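Local coordinates for protein (triosephosphate isomerase) (Thermotoga maritima, PDB 1B9B) that catalyses the interconversion of dihydroxyacetone phosphate and D-glyceraldehyde 3-phosphate, the isomerisation step shared by glycolysis and gluconeogenesis, at residues I1-G9 with A204-G212; D107-L118 with K146-L155. All blocks are in the same frame, centred on the assembly; numbering follows the deposited sequence.

Contact 1. Residues I1-G9 with A204-G212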
# COMPACT_ATOMS: atom_id res chain seq x y z
N ILE B 1 44.37 8.77 0.51
CA ILE B 1 43.43 7.71 0.99
C ILE B 1 44.02 7.01 2.21
O ILE B 1 45.21 6.71 2.25
CB ILE B 1 43.18 6.64 -0.10
CG1 ILE B 1 42.72 7.30 -1.40
CG2 ILE B 1 42.15 5.63 0.39
CD1 ILE B 1 42.44 6.32 -2.53
N THR B 2 43.17 6.77 3.21
CA THR B 2 43.57 6.08 4.44
C THR B 2 42.37 5.30 4.98
O THR B 2 42.40 4.07 5.04
CB THR B 2 44.06 7.07 5.54
OG1 THR B 2 45.24 7.75 5.09
CG2 THR B 2 44.39 6.31 6.82
N ARG B 3 41.32 6.02 5.35
CA ARG B 3 40.10 5.42 5.88
C ARG B 3 40.30 4.61 7.16
O ARG B 3 41.09 3.66 7.20
CB ARG B 3 39.44 4.53 4.82
CG ARG B 3 38.20 5.11 4.17
CD ARG B 3 37.69 4.16 3.11
NE ARG B 3 38.69 4.04 2.06
CZ ARG B 3 38.77 3.02 1.20
NH1 ARG B 3 37.91 2.02 1.27
NH2 ARG B 3 39.71 3.01 0.28
N LYS B 4 39.55 4.99 8.19
CA LYS B 4 39.61 4.34 9.50
C LYS B 4 38.58 3.22 9.53
O LYS B 4 37.40 3.46 9.35
CB LYS B 4 39.30 5.38 10.57
CG LYS B 4 39.51 4.92 12.00
CD LYS B 4 39.35 6.10 12.94
CE LYS B 4 39.57 5.71 14.39
NZ LYS B 4 39.29 6.84 15.31
N LEU B 5 39.03 1.99 9.74
CA LEU B 5 38.13 0.84 9.78
C LEU B 5 37.09 1.04 10.88
O LEU B 5 37.31 1.82 11.79
CB LEU B 5 38.92 -0.44 10.05
CG LEU B 5 39.87 -1.00 8.99
CD1 LEU B 5 39.07 -1.81 7.97
CD2 LEU B 5 40.65 0.12 8.32
N ILE B 6 35.97 0.33 10.78
CA ILE B 6 34.90 0.44 11.77
C ILE B 6 34.21 -0.90 12.02
O ILE B 6 33.83 -1.62 11.09
CB ILE B 6 33.79 1.45 11.37
CG1 ILE B 6 34.35 2.87 11.29
CG2 ILE B 6 32.67 1.43 12.39
CD1 ILE B 6 33.37 3.88 10.77
N LEU B 7 34.04 -1.21 13.30
CA LEU B 7 33.38 -2.42 13.73
C LEU B 7 32.19 -1.97 14.57
O LEU B 7 32.35 -1.42 15.66
CB LEU B 7 34.33 -3.27 14.56
CG LEU B 7 33.74 -4.57 15.10
CD1 LEU B 7 33.35 -5.51 13.97
CD2 LEU B 7 34.75 -5.20 16.01
N ALA B 8 30.98 -2.20 14.06
CA ALA B 8 29.78 -1.78 14.76
C ALA B 8 28.90 -2.95 15.14
O ALA B 8 28.75 -3.91 14.38
CB ALA B 8 29.00 -0.81 13.90
N GLY B 9 28.31 -2.86 16.33
CA GLY B 9 27.43 -3.91 16.82
C GLY B 9 25.99 -3.48 16.96
O GLY B 9 25.65 -2.60 17.76
N ALA B 204 34.56 9.40 -2.73
CA ALA B 204 34.34 7.96 -2.74
C ALA B 204 35.40 7.22 -1.92
O ALA B 204 35.17 6.10 -1.46
CB ALA B 204 34.32 7.44 -4.18
N GLY B 205 36.55 7.84 -1.73
CA GLY B 205 37.59 7.18 -0.97
C GLY B 205 37.50 7.45 0.51
O GLY B 205 38.12 6.75 1.31
N SER B 206 36.73 8.46 0.88
CA SER B 206 36.59 8.83 2.28
C SER B 206 35.46 8.07 2.97
O SER B 206 35.50 7.80 4.16
CB SER B 206 36.34 10.33 2.41
OG SER B 206 37.40 11.07 1.81
N ILE B 207 34.45 7.73 2.19
CA ILE B 207 33.27 7.04 2.69
C ILE B 207 33.52 5.57 3.03
O ILE B 207 33.85 4.78 2.15
CB ILE B 207 32.12 7.16 1.66
CG1 ILE B 207 31.73 8.64 1.54
CG2 ILE B 207 30.94 6.29 2.04
CD1 ILE B 207 30.90 8.94 0.34
N ARG B 208 33.37 5.21 4.30
CA ARG B 208 33.56 3.82 4.70
C ARG B 208 32.36 2.98 4.31
O ARG B 208 31.22 3.37 4.55
CB ARG B 208 33.79 3.70 6.21
CG ARG B 208 35.14 4.18 6.68
CD ARG B 208 35.24 5.69 6.61
NE ARG B 208 34.40 6.32 7.62
CZ ARG B 208 34.68 6.36 8.92
NH1 ARG B 208 35.80 5.82 9.38
NH2 ARG B 208 33.85 6.95 9.76
N ILE B 209 32.62 1.83 3.70
CA ILE B 209 31.57 0.89 3.29
C ILE B 209 31.80 -0.42 4.06
O ILE B 209 32.74 -1.16 3.78
CB ILE B 209 31.62 0.60 1.77
CG1 ILE B 209 31.68 1.92 0.99
CG2 ILE B 209 30.38 -0.18 1.36
CD1 ILE B 209 31.65 1.75 -0.51
N LEU B 210 30.94 -0.69 5.03
CA LEU B 210 31.06 -1.90 5.84
C LEU B 210 30.20 -3.01 5.26
O LEU B 210 29.26 -2.75 4.52
CB LEU B 210 30.60 -1.62 7.26
CG LEU B 210 30.76 -0.19 7.77
CD1 LEU B 210 30.16 -0.08 9.16
CD2 LEU B 210 32.22 0.19 7.78
N TYR B 211 30.53 -4.25 5.62
CA TYR B 211 29.75 -5.39 5.15
C TYR B 211 28.81 -5.80 6.28
O TYR B 211 29.05 -5.44 7.44
CB TYR B 211 30.67 -6.56 4.79
CG TYR B 211 29.90 -7.82 4.51
CD1 TYR B 211 29.24 -8.01 3.31
CD2 TYR B 211 29.80 -8.82 5.48
CE1 TYR B 211 28.50 -9.16 3.07
CE2 TYR B 211 29.06 -9.97 5.25
CZ TYR B 211 28.41 -10.13 4.05
OH TYR B 211 27.67 -11.27 3.82
N GLY B 212 27.76 -6.55 5.97
CA GLY B 212 26.85 -6.92 7.03
C GLY B 212 26.12 -8.25 6.98
O GLY B 212 25.22 -8.45 7.78

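Contact 2. Residues D107-L118 with K146-L155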
# COMPACT_ATOMS: atom_id res chain seq x y z
N ASP B 107 12.58 5.09 1.08
CA ASP B 107 13.77 5.86 0.76
C ASP B 107 13.72 7.33 1.16
O ASP B 107 14.64 7.84 1.80
CB ASP B 107 14.06 5.75 -0.74
CG ASP B 107 14.58 4.39 -1.13
OD1 ASP B 107 15.67 4.01 -0.66
OD2 ASP B 107 13.91 3.68 -1.91
N GLU B 108 12.65 8.02 0.79
CA GLU B 108 12.50 9.44 1.11
C GLU B 108 12.46 9.64 2.62
O GLU B 108 12.93 10.65 3.14
CB GLU B 108 11.22 9.96 0.46
CG GLU B 108 10.78 11.32 0.94
CD GLU B 108 9.45 11.73 0.32
OE1 GLU B 108 8.98 11.03 -0.61
OE2 GLU B 108 8.88 12.76 0.77
N PHE B 109 11.89 8.67 3.32
CA PHE B 109 11.78 8.70 4.77
C PHE B 109 13.22 8.58 5.31
O PHE B 109 13.65 9.33 6.19
CB PHE B 109 10.93 7.51 5.21
CG PHE B 109 10.30 7.67 6.56
CD1 PHE B 109 11.04 7.48 7.72
CD2 PHE B 109 8.96 7.98 6.67
CE1 PHE B 109 10.44 7.60 8.97
CE2 PHE B 109 8.35 8.10 7.92
CZ PHE B 109 9.10 7.91 9.07
N ILE B 110 13.96 7.63 4.75
CA ILE B 110 15.33 7.37 5.16
C ILE B 110 16.30 8.50 4.83
O ILE B 110 17.22 8.77 5.61
CB ILE B 110 15.81 6.05 4.54
CG1 ILE B 110 14.94 4.92 5.09
CG2 ILE B 110 17.28 5.81 4.87
CD1 ILE B 110 15.18 3.59 4.44
N ASN B 111 16.09 9.16 3.68
CA ASN B 111 16.92 10.29 3.25
C ASN B 111 16.83 11.43 4.27
O ASN B 111 17.83 12.07 4.60
CB ASN B 111 16.45 10.79 1.88
CG ASN B 111 17.24 12.01 1.39
OD1 ASN B 111 17.15 13.09 1.97
ND2 ASN B 111 18.01 11.82 0.34
N ARG B 112 15.62 11.67 4.78
CA ARG B 112 15.41 12.71 5.77
C ARG B 112 16.13 12.38 7.07
O ARG B 112 16.66 13.27 7.73
CB ARG B 112 13.92 12.90 6.03
CG ARG B 112 13.14 13.45 4.86
CD ARG B 112 11.76 13.86 5.32
NE ARG B 112 11.05 14.62 4.30
CZ ARG B 112 10.02 14.15 3.61
NH1 ARG B 112 9.57 12.91 3.82
NH2 ARG B 112 9.44 14.91 2.69
N LYS B 113 16.15 11.10 7.45
CA LYS B 113 16.84 10.70 8.67
C LYS B 113 18.36 10.87 8.49
O LYS B 113 19.07 11.18 9.45
CB LYS B 113 16.53 9.25 9.04
CG LYS B 113 15.08 9.01 9.41
CD LYS B 113 14.84 7.60 9.93
CE LYS B 113 13.38 7.39 10.26
NZ LYS B 113 13.10 6.17 11.07
N VAL B 114 18.84 10.66 7.27
CA VAL B 114 20.27 10.81 7.01
C VAL B 114 20.69 12.27 7.20
O VAL B 114 21.66 12.56 7.91
CB VAL B 114 20.64 10.34 5.59
CG1 VAL B 114 22.04 10.78 5.25
CG2 VAL B 114 20.56 8.83 5.51
N LYS B 115 19.94 13.19 6.59
CA LYS B 115 20.25 14.61 6.70
C LYS B 115 20.13 15.02 8.15
O LYS B 115 20.99 15.73 8.68
CB LYS B 115 19.29 15.45 5.86
CG LYS B 115 19.39 15.19 4.37
CD LYS B 115 18.46 16.10 3.59
CE LYS B 115 18.53 15.79 2.10
NZ LYS B 115 17.56 16.59 1.30
N ALA B 116 19.06 14.56 8.79
CA ALA B 116 18.79 14.88 10.18
C ALA B 116 19.96 14.50 11.07
O ALA B 116 20.44 15.31 11.85
CB ALA B 116 17.53 14.18 10.64
N VAL B 117 20.42 13.25 10.96
CA VAL B 117 21.53 12.79 11.78
C VAL B 117 22.75 13.67 11.56
O VAL B 117 23.43 14.05 12.51
CB VAL B 117 21.91 11.32 11.45
CG1 VAL B 117 23.23 10.97 12.10
CG2 VAL B 117 20.82 10.37 11.97
N LEU B 118 23.01 14.01 10.30
CA LEU B 118 24.15 14.86 9.96
C LEU B 118 24.05 16.25 10.56
O LEU B 118 25.05 16.80 11.00
CB LEU B 118 24.30 14.98 8.44
CG LEU B 118 24.67 13.70 7.70
CD1 LEU B 118 24.66 13.95 6.20
CD2 LEU B 118 26.05 13.22 8.16
N LYS B 146 19.87 2.55 -6.51
CA LYS B 146 18.68 3.32 -6.16
C LYS B 146 18.74 3.76 -4.71
O LYS B 146 18.50 4.93 -4.39
CB LYS B 146 17.42 2.49 -6.38
CG LYS B 146 16.20 3.17 -5.80
CD LYS B 146 14.94 2.38 -6.02
CE LYS B 146 13.79 2.95 -5.20
NZ LYS B 146 13.63 4.41 -5.42
N GLN B 147 19.09 2.83 -3.82
CA GLN B 147 19.16 3.12 -2.39
C GLN B 147 20.27 4.10 -2.04
O GLN B 147 20.13 4.89 -1.12
CB GLN B 147 19.33 1.83 -1.58
CG GLN B 147 18.28 0.78 -1.92
CD GLN B 147 18.35 -0.45 -1.03
OE1 GLN B 147 19.42 -1.04 -0.85
NE2 GLN B 147 17.21 -0.86 -0.49
N VAL B 148 21.38 4.04 -2.78
CA VAL B 148 22.48 4.95 -2.49
C VAL B 148 22.16 6.35 -3.00
O VAL B 148 22.38 7.35 -2.31
CB VAL B 148 23.79 4.46 -3.10
CG1 VAL B 148 24.91 5.44 -2.80
CG2 VAL B 148 24.14 3.10 -2.53
N ARG B 149 21.63 6.41 -4.22
CA ARG B 149 21.25 7.68 -4.83
C ARG B 149 20.17 8.36 -3.99
O ARG B 149 20.26 9.56 -3.69
CB ARG B 149 20.75 7.44 -6.24
CG ARG B 149 21.84 7.09 -7.23
CD ARG B 149 21.22 6.88 -8.60
NE ARG B 149 22.21 6.81 -9.66
CZ ARG B 149 23.11 7.76 -9.91
NH1 ARG B 149 23.13 8.86 -9.16
NH2 ARG B 149 23.98 7.60 -10.89
N GLU B 150 19.15 7.59 -3.61
CA GLU B 150 18.07 8.12 -2.78
C GLU B 150 18.64 8.64 -1.47
O GLU B 150 18.47 9.81 -1.13
CB GLU B 150 17.03 7.05 -2.51
CG GLU B 150 16.19 6.69 -3.72
CD GLU B 150 14.98 7.60 -3.89
OE1 GLU B 150 15.05 8.77 -3.43
OE2 GLU B 150 13.97 7.16 -4.49
N GLY B 151 19.33 7.77 -0.73
CA GLY B 151 19.89 8.17 0.54
C GLY B 151 20.79 9.40 0.53
O GLY B 151 20.71 10.23 1.44
N PHE B 152 21.66 9.52 -0.48
CA PHE B 152 22.58 10.65 -0.58
C PHE B 152 21.99 11.91 -1.19
O PHE B 152 22.54 13.01 -1.02
CB PHE B 152 23.84 10.27 -1.37
CG PHE B 152 24.89 9.59 -0.56
CD1 PHE B 152 24.82 8.22 -0.31
CD2 PHE B 152 25.92 10.32 0.01
CE1 PHE B 152 25.76 7.59 0.49
CE2 PHE B 152 26.88 9.70 0.81
CZ PHE B 152 26.80 8.33 1.05
N TYR B 153 20.88 11.74 -1.90
CA TYR B 153 20.21 12.85 -2.57
C TYR B 153 20.12 14.09 -1.70
O TYR B 153 19.64 14.04 -0.57
CB TYR B 153 18.80 12.44 -2.99
CG TYR B 153 18.15 13.41 -3.94
CD1 TYR B 153 18.78 13.78 -5.12
CD2 TYR B 153 16.90 13.94 -3.66
CE1 TYR B 153 18.17 14.66 -6.01
CE2 TYR B 153 16.29 14.82 -4.53
CZ TYR B 153 16.93 15.17 -5.71
OH TYR B 153 16.32 16.05 -6.57
N GLY B 154 20.59 15.22 -2.22
CA GLY B 154 20.54 16.44 -1.46
C GLY B 154 21.81 16.75 -0.70
O GLY B 154 22.06 17.91 -0.37
N LEU B 155 22.59 15.73 -0.38
CA LEU B 155 23.84 15.94 0.35
C LEU B 155 24.89 16.45 -0.63
O LEU B 155 24.74 16.30 -1.84
CB LEU B 155 24.33 14.64 0.97
CG LEU B 155 23.38 13.92 1.91
CD1 LEU B 155 24.11 12.75 2.53
CD2 LEU B 155 22.90 14.87 2.98
O HOH W 1 17.78 4.66 0.83

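Contact 1. Residues I1-G9 with A204-G212
Arg208 brings its guanidinium to the backbone of Lys4, ahead of Ile6, with NH1 2.9 Å from Lys4 O. The carbonyl oxygen meets the edge of the group, close to its plane, but the N-H points poorly at it and the hydrogen bond is weak. Ile6 lays CD1 over one face, 3.3 Å from Arg208 NH2 and displaced toward the rim; the two side chains cross at about a right angle. Bends at chi2 and chi3 (72° and 70°) fold the arginine into this place; its CD packs 3.9 Å from Arg3 CG. Deeper in, Ile6 CB and Leu210 CD2 meet at 4.1 Å, apolar branches suited to the buried interior of the barrel.

At the outer end Arg3 runs along the backbone of Gly205 and Ser206, its NE 2.9 Å from Gly205 O. The strongest partner of Arg3 is Asp230, salt-bridged to NH1. Asp230 also accepts the backbone N-H of Ile209 and touches Arg208. Strand 231-234 pairs with the first strand through Ile6 and Ala8 and, in the TIM barrel, lies between it and strand 208-211, which Ile6 therefore meets through side chains.

The touching parts, Ile1 to Ile6 and Gly205 to Leu210, run 17° apart. Their chemistry grades from charged side chains at the outer end to apolar ones in the interior, and Asp230 probably offsets the positive charge of the two arginines.

Contact 2. Residues D107-L118 with K146-L155
Asn111 faces the C-terminal end of helix 140-152 and can be followed outward atom by atom. Its CB lies 3.8 Å from Glu150 O. With CG anti to the backbone N (chi1 178°), the amide carbon moves in between Glu150 O and Tyr153 O. OD1 stands off from Tyr153 O, whereas ND2 points at both carbonyls. The bond to Tyr153 O is firm, almost straight (176°, 2.9 Å), and uses a lone pair in the carbonyl plane; the approach to Glu150 O, nearly end-on to that C=O, is doubtful in its length. Both acceptors lie in the amide plane, which would hold the amide's rotation. Asparagine suits the place because one short side chain can serve two carbonyls where the helix gives out.

Gly151 lies at the closest backbone approach, its CA 4.5 Å from that of Asn111. Beyond it, Gly154 allows the type II turn that brings Leu155 back, its CD2 3.8 Å from Leu118 CD1, tip to tip, and its CD1 against Val114 CG1. At the other end Asp107 OD2 forms a salt bridge with Lys146 NZ (3.6 Å), and Lys146 also pairs with Glu150, probably easing the repulsion between the stacked carboxylates. A water joins Asp107 OD1 to Gln147 O.

Asp107 OD1 is salt-bridged to Arg100, its principal partner, and Lys137 of the second subunit pairs with Glu150. Helix 107-118 and helix 146-152 cross at -49° outside the barrel: Ile110 and Val114 pack on strand 91-94, Gln147 on strand 123-128, Phe152 on helix 181-198.

How the contacts relate
The chain starts in contact 1, whose first segment leads into strand 6-10, then winds through three more strands before helix 107-119 enters contact 2. Strand 123-128 and helix 140-152 follow, and contact 2 closes a short loop of 27 residues around that strand. Strand 164-167 and helix 181-198 come next, until segment 204-212 returns to the N terminus and closes contact 1 over nearly 200 residues. The small loop thus lies wholly within the large one. Contact 1 links the N-terminal segment to helix 201-206 and strand 208-211, across strand 231-234; contact 2 joins two outer helices. Their centres are about 18 Å apart, yet Ile207 CD1 touches Phe152 CE2 (4.1 Å).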